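Local atomic coordinates of DotU family type IV/VI secretion system protein (Acinetobacter baumannii, PDB entry 6Y4R), a protein that forms the cytoplasmic domain of TssL, a DotU-family protein that probably helps anchor the type VI secretion system in the bacterial envelope. Residues 103-108 and 146-151; 59-64 and 126-131. One frame throughout, in Å; residues are numbered along the deposited sequence.

Contact 1 of 2, residues 103-108 and 146-151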
# COMPACT_ATOMS: atom_id res chain seq x y z
N GLN A 103 -7.39 9.53 -2.96
CA GLN A 103 -8.15 8.49 -3.64
C GLN A 103 -8.01 7.13 -2.98
O GLN A 103 -8.89 6.28 -3.13
CB GLN A 103 -7.72 8.46 -5.11
CG GLN A 103 -8.43 7.45 -5.94
CD GLN A 103 -8.30 7.76 -7.39
OE1 GLN A 103 -8.31 6.87 -8.23
NE2 GLN A 103 -8.19 9.05 -7.69
N PHE A 104 -6.94 6.91 -2.21
CA PHE A 104 -6.86 5.71 -1.37
C PHE A 104 -8.07 5.64 -0.45
O PHE A 104 -8.59 4.54 -0.17
CB PHE A 104 -5.54 5.76 -0.58
CG PHE A 104 -5.34 4.67 0.44
CD1 PHE A 104 -6.09 4.63 1.63
CD2 PHE A 104 -4.35 3.71 0.25
CE1 PHE A 104 -5.87 3.63 2.58
CE2 PHE A 104 -4.13 2.70 1.22
CZ PHE A 104 -4.90 2.67 2.38
N PHE A 105 -8.55 6.79 0.04
CA PHE A 105 -9.67 6.84 0.97
C PHE A 105 -11.02 6.80 0.29
O PHE A 105 -11.99 6.37 0.93
CB PHE A 105 -9.52 8.05 1.89
CG PHE A 105 -8.32 7.94 2.84
CD1 PHE A 105 -8.34 7.00 3.88
CD2 PHE A 105 -7.18 8.71 2.66
CE1 PHE A 105 -7.27 6.86 4.74
CE2 PHE A 105 -6.11 8.57 3.51
CZ PHE A 105 -6.14 7.64 4.56
N GLU A 106 -11.12 7.25 -0.97
CA GLU A 106 -12.33 7.03 -1.77
C GLU A 106 -12.54 5.55 -2.05
O GLU A 106 -13.65 5.03 -1.88
CB GLU A 106 -12.21 7.80 -3.08
CG GLU A 106 -11.90 9.26 -2.87
CD GLU A 106 -12.33 10.14 -4.04
OE1 GLU A 106 -12.63 11.34 -3.81
OE2 GLU A 106 -12.31 9.66 -5.20
N ILE A 107 -11.48 4.86 -2.48
CA ILE A 107 -11.52 3.42 -2.72
C ILE A 107 -11.81 2.67 -1.42
O ILE A 107 -12.52 1.64 -1.40
CB ILE A 107 -10.22 2.94 -3.39
CG1 ILE A 107 -9.97 3.73 -4.70
CG2 ILE A 107 -10.25 1.42 -3.61
CD1 ILE A 107 -8.66 3.46 -5.41
N LEU A 108 -11.28 3.16 -0.31
CA LEU A 108 -11.53 2.49 0.96
C LEU A 108 -13.01 2.57 1.32
O LEU A 108 -13.59 1.57 1.75
CB LEU A 108 -10.66 3.10 2.06
CG LEU A 108 -10.89 2.63 3.49
CD1 LEU A 108 -10.30 1.24 3.65
CD2 LEU A 108 -10.25 3.59 4.46
N ASN A 146 -6.41 7.64 13.30
CA ASN A 146 -6.42 6.46 14.17
C ASN A 146 -7.83 5.93 14.37
O ASN A 146 -8.05 4.72 14.36
CB ASN A 146 -5.75 6.80 15.50
CG ASN A 146 -4.25 6.95 15.38
OD1 ASN A 146 -3.64 6.63 14.34
ND2 ASN A 146 -3.65 7.49 16.43
N HIS A 147 -8.81 6.82 14.55
CA HIS A 147 -10.16 6.29 14.71
C HIS A 147 -10.63 5.62 13.43
O HIS A 147 -11.34 4.62 13.49
CB HIS A 147 -11.13 7.36 15.23
CG HIS A 147 -12.11 6.80 16.20
ND1 HIS A 147 -13.00 7.57 16.92
CD2 HIS A 147 -12.31 5.53 16.61
CE1 HIS A 147 -13.71 6.78 17.72
NE2 HIS A 147 -13.32 5.53 17.54
N LEU A 148 -10.24 6.13 12.26
CA LEU A 148 -10.64 5.45 11.03
C LEU A 148 -10.00 4.07 10.93
O LEU A 148 -10.67 3.09 10.58
CB LEU A 148 -10.28 6.28 9.80
CG LEU A 148 -10.19 5.52 8.47
CD1 LEU A 148 -11.54 5.06 8.03
CD2 LEU A 148 -9.64 6.46 7.44
N VAL A 149 -8.72 3.97 11.29
CA VAL A 149 -8.05 2.67 11.26
C VAL A 149 -8.71 1.73 12.25
O VAL A 149 -8.87 0.53 11.97
CB VAL A 149 -6.55 2.85 11.57
CG1 VAL A 149 -5.84 1.50 11.54
CG2 VAL A 149 -5.91 3.82 10.58
N ALA A 150 -9.12 2.25 13.40
CA ALA A 150 -9.71 1.40 14.43
C ALA A 150 -11.00 0.74 13.96
O ALA A 150 -11.21 -0.45 14.20
CB ALA A 150 -9.95 2.22 15.69
N ARG A 151 -11.86 1.50 13.28
CA ARG A 151 -13.17 0.98 12.90
C ARG A 151 -13.17 0.18 11.61
O ARG A 151 -13.98 -0.75 11.48
CB ARG A 151 -14.19 2.08 12.74
CG ARG A 151 -13.88 3.31 13.49
CD ARG A 151 -14.79 4.40 13.12
NE ARG A 151 -14.79 5.45 14.15
CZ ARG A 151 -15.56 6.53 14.16
NH1 ARG A 151 -16.43 6.71 13.20
NH2 ARG A 151 -15.44 7.38 15.15
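Leu148 reaches from helix 143-159 to Phe105 and Leu108, which lie one turn apart on helix 100-114. The backbones stand well apart, with the CA atoms of Phe105 and Leu148 separated by 10.2 Å, so side chains alone bridge the interval. CB of Leu148 starts the reach by pointing at the opposite helix. CG lies anti to the backbone N (chi1 160°), which places the two methyls where they meet Phe105 and Leu108, and they divide the work. CD2 approaches the CD1-CE1 bond of the Phe105 ring obliquely, 3.6 Å from CE1 and 3.8 Å from CD1 of that residue. CD1 meets Leu108 tip to tip, 4.1 Å from its CD2. The Phe105 ring arrives by another path: its CB does not point at Leu148, but a chi1 of -68° sets the ring beside its own backbone N and brings CD1 and CE1 up to the Leu148 methyl. Phe104 CD1 lies 3.9 Å above the centre of one ring face. Tyr137 meets the Phe105 ring edge-to-face and also touches Leu148, while from helix 119-130 Leu129 touches Phe105, and Leu122 and Phe125 touch Leu108. Every atom that meets across the two segments is carbon, consistent with dispersion and exclusion of water as what this small patch contributes, with no directional bond between the two segments.

Contact 2 of 2, residues 59-64 and 126-131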
# COMPACT_ATOMS: atom_id res chain seq x y z
N LYS A 59 -2.73 -3.75 -5.48
CA LYS A 59 -1.51 -3.17 -6.01
C LYS A 59 -1.51 -1.64 -5.89
O LYS A 59 -0.46 -1.03 -5.62
CB LYS A 59 -1.30 -3.61 -7.45
CG LYS A 59 -0.36 -2.73 -8.23
CD LYS A 59 0.40 -3.51 -9.27
CE LYS A 59 -0.34 -3.60 -10.58
NZ LYS A 59 0.21 -4.74 -11.36
N TYR A 60 -2.67 -0.99 -6.08
CA TYR A 60 -2.73 0.47 -5.98
C TYR A 60 -2.39 0.93 -4.56
O TYR A 60 -1.64 1.89 -4.37
CB TYR A 60 -4.13 0.96 -6.39
CG TYR A 60 -4.30 2.47 -6.27
CD1 TYR A 60 -4.63 3.07 -5.05
CD2 TYR A 60 -4.13 3.29 -7.38
CE1 TYR A 60 -4.76 4.44 -4.93
CE2 TYR A 60 -4.27 4.67 -7.28
CZ TYR A 60 -4.58 5.24 -6.06
OH TYR A 60 -4.72 6.61 -5.97
N ALA A 61 -2.97 0.26 -3.56
CA ALA A 61 -2.72 0.60 -2.16
C ALA A 61 -1.27 0.37 -1.80
O ALA A 61 -0.68 1.17 -1.05
CB ALA A 61 -3.63 -0.24 -1.25
N PHE A 62 -0.67 -0.72 -2.29
CA PHE A 62 0.72 -0.99 -1.95
C PHE A 62 1.64 0.06 -2.57
O PHE A 62 2.65 0.44 -1.97
CB PHE A 62 1.11 -2.39 -2.42
CG PHE A 62 2.57 -2.70 -2.25
CD1 PHE A 62 3.00 -3.43 -1.15
CD2 PHE A 62 3.52 -2.29 -3.18
CE1 PHE A 62 4.35 -3.74 -0.98
CE2 PHE A 62 4.88 -2.58 -3.02
CZ PHE A 62 5.29 -3.31 -1.92
N CYS A 63 1.33 0.51 -3.79
CA CYS A 63 2.15 1.54 -4.43
C CYS A 63 1.98 2.89 -3.75
O CYS A 63 2.96 3.62 -3.55
CB CYS A 63 1.81 1.61 -5.92
SG CYS A 63 2.35 0.13 -6.84
N ALA A 64 0.75 3.25 -3.38
CA ALA A 64 0.57 4.47 -2.60
C ALA A 64 1.36 4.41 -1.29
O ALA A 64 1.92 5.42 -0.85
CB ALA A 64 -0.92 4.73 -2.35
N HIS A 126 -6.65 -1.84 4.97
CA HIS A 126 -6.46 -1.71 6.42
C HIS A 126 -5.01 -1.94 6.81
O HIS A 126 -4.45 -1.19 7.63
CB HIS A 126 -7.38 -2.69 7.15
CG HIS A 126 -7.18 -2.76 8.63
ND1 HIS A 126 -6.62 -3.85 9.25
CD2 HIS A 126 -7.49 -1.89 9.62
CE1 HIS A 126 -6.58 -3.65 10.55
NE2 HIS A 126 -7.10 -2.47 10.81
N TYR A 127 -4.37 -2.95 6.23
CA TYR A 127 -2.99 -3.28 6.57
C TYR A 127 -2.00 -2.22 6.10
O TYR A 127 -0.98 -2.00 6.75
CB TYR A 127 -2.64 -4.65 5.98
CG TYR A 127 -1.38 -5.24 6.54
CD1 TYR A 127 -1.27 -5.54 7.88
CD2 TYR A 127 -0.31 -5.55 5.72
CE1 TYR A 127 -0.10 -6.08 8.41
CE2 TYR A 127 0.86 -6.10 6.22
CZ TYR A 127 0.96 -6.37 7.57
OH TYR A 127 2.11 -6.92 8.08
N CYS A 128 -2.28 -1.55 4.99
CA CYS A 128 -1.47 -0.39 4.61
C CYS A 128 -1.64 0.73 5.63
O CYS A 128 -0.71 1.50 5.88
CB CYS A 128 -1.86 0.07 3.22
SG CYS A 128 -1.47 -1.15 1.94
N LEU A 129 -2.84 0.87 6.21
CA LEU A 129 -3.03 1.87 7.25
C LEU A 129 -2.26 1.51 8.53
O LEU A 129 -1.64 2.40 9.13
CB LEU A 129 -4.52 2.07 7.53
CG LEU A 129 -5.34 2.70 6.39
CD1 LEU A 129 -6.85 2.50 6.55
CD2 LEU A 129 -5.03 4.19 6.30
N LEU A 130 -2.23 0.22 8.94
CA LEU A 130 -1.42 -0.15 10.11
C LEU A 130 0.08 -0.05 9.87
O LEU A 130 0.83 0.13 10.84
CB LEU A 130 -1.71 -1.57 10.63
CG LEU A 130 -3.09 -2.13 10.97
CD1 LEU A 130 -3.04 -3.66 11.14
CD2 LEU A 130 -3.54 -1.47 12.24
N LEU A 131 0.55 -0.13 8.62
CA LEU A 131 1.97 0.05 8.34
C LEU A 131 2.35 1.49 8.00
O LEU A 131 3.38 1.72 7.35
CB LEU A 131 2.44 -0.89 7.22
CG LEU A 131 2.21 -2.39 7.31
CD1 LEU A 131 2.82 -3.09 6.06
CD2 LEU A 131 2.78 -2.95 8.62
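A close helix-to-helix packing of Ala61 against Cys128 joins helix 52-71 to the C-terminal end of helix 119-130, with its centre about 2 Å from the centre of the chain. The measure of closeness is the CA separation of Phe62 and Cys128, 6.9 Å, a spacing consistent with the small side chains of Ala61 and Cys128 between the backbones. Cys128 carries the contact through its sulfur. CB points at the partner helix, and chi1 of -65° lays SG beside its own backbone N, anti to the carbonyl carbon. From there SG lies 4.0 Å from Ala61 CB, and it rests at a similar 3.9 Å from Ala61 O. The backbone N of Phe62 follows at 4.3 Å from SG of Cys128, so the sulfur sits against main chain as much as against a methyl. Such packing suits the all-helical fold of the TssL cytoplasmic domain, in which these helices form part of the interior; the three residues that touch, Ala61, Phe62 and Cys128, are all buried. Phe62 adds little area of its own to the contact, and its CB points neither at the partner helix nor directly away from it. The Phe62 ring packs on Ile34 and Leu38 of helix 27-47, while the Ala61 methyl also receives Phe104 of helix 100-114. Next to Cys128 in the chain, Tyr127 meets Phe12 edge-to-face, which ties helix 119-130 to the N-terminal helix 9-19.

The centres of contacts 1 and 2 lie about 11 Å apart, contact 2 near the middle of the chain and contact 1 about 12 Å from it. Their segments alternate along the sequence, in the order 59-64, 103-108, 126-131 and 146-151, so helix 119-130 falls in the chain between the two helices of contact 1 and packs on both. Direct packing joins the contacts: Phe105 CE1 approaches Leu129 CD2 to 3.8 Å, Val149 CG2 approaches Leu129 CB to 3.8 Å, and Gln103 CB lies 3.6 Å from Tyr60 OH. Side-chain packing thus links the four helices, with helix 119-130 joining the C-terminal helix 143-159 to the core.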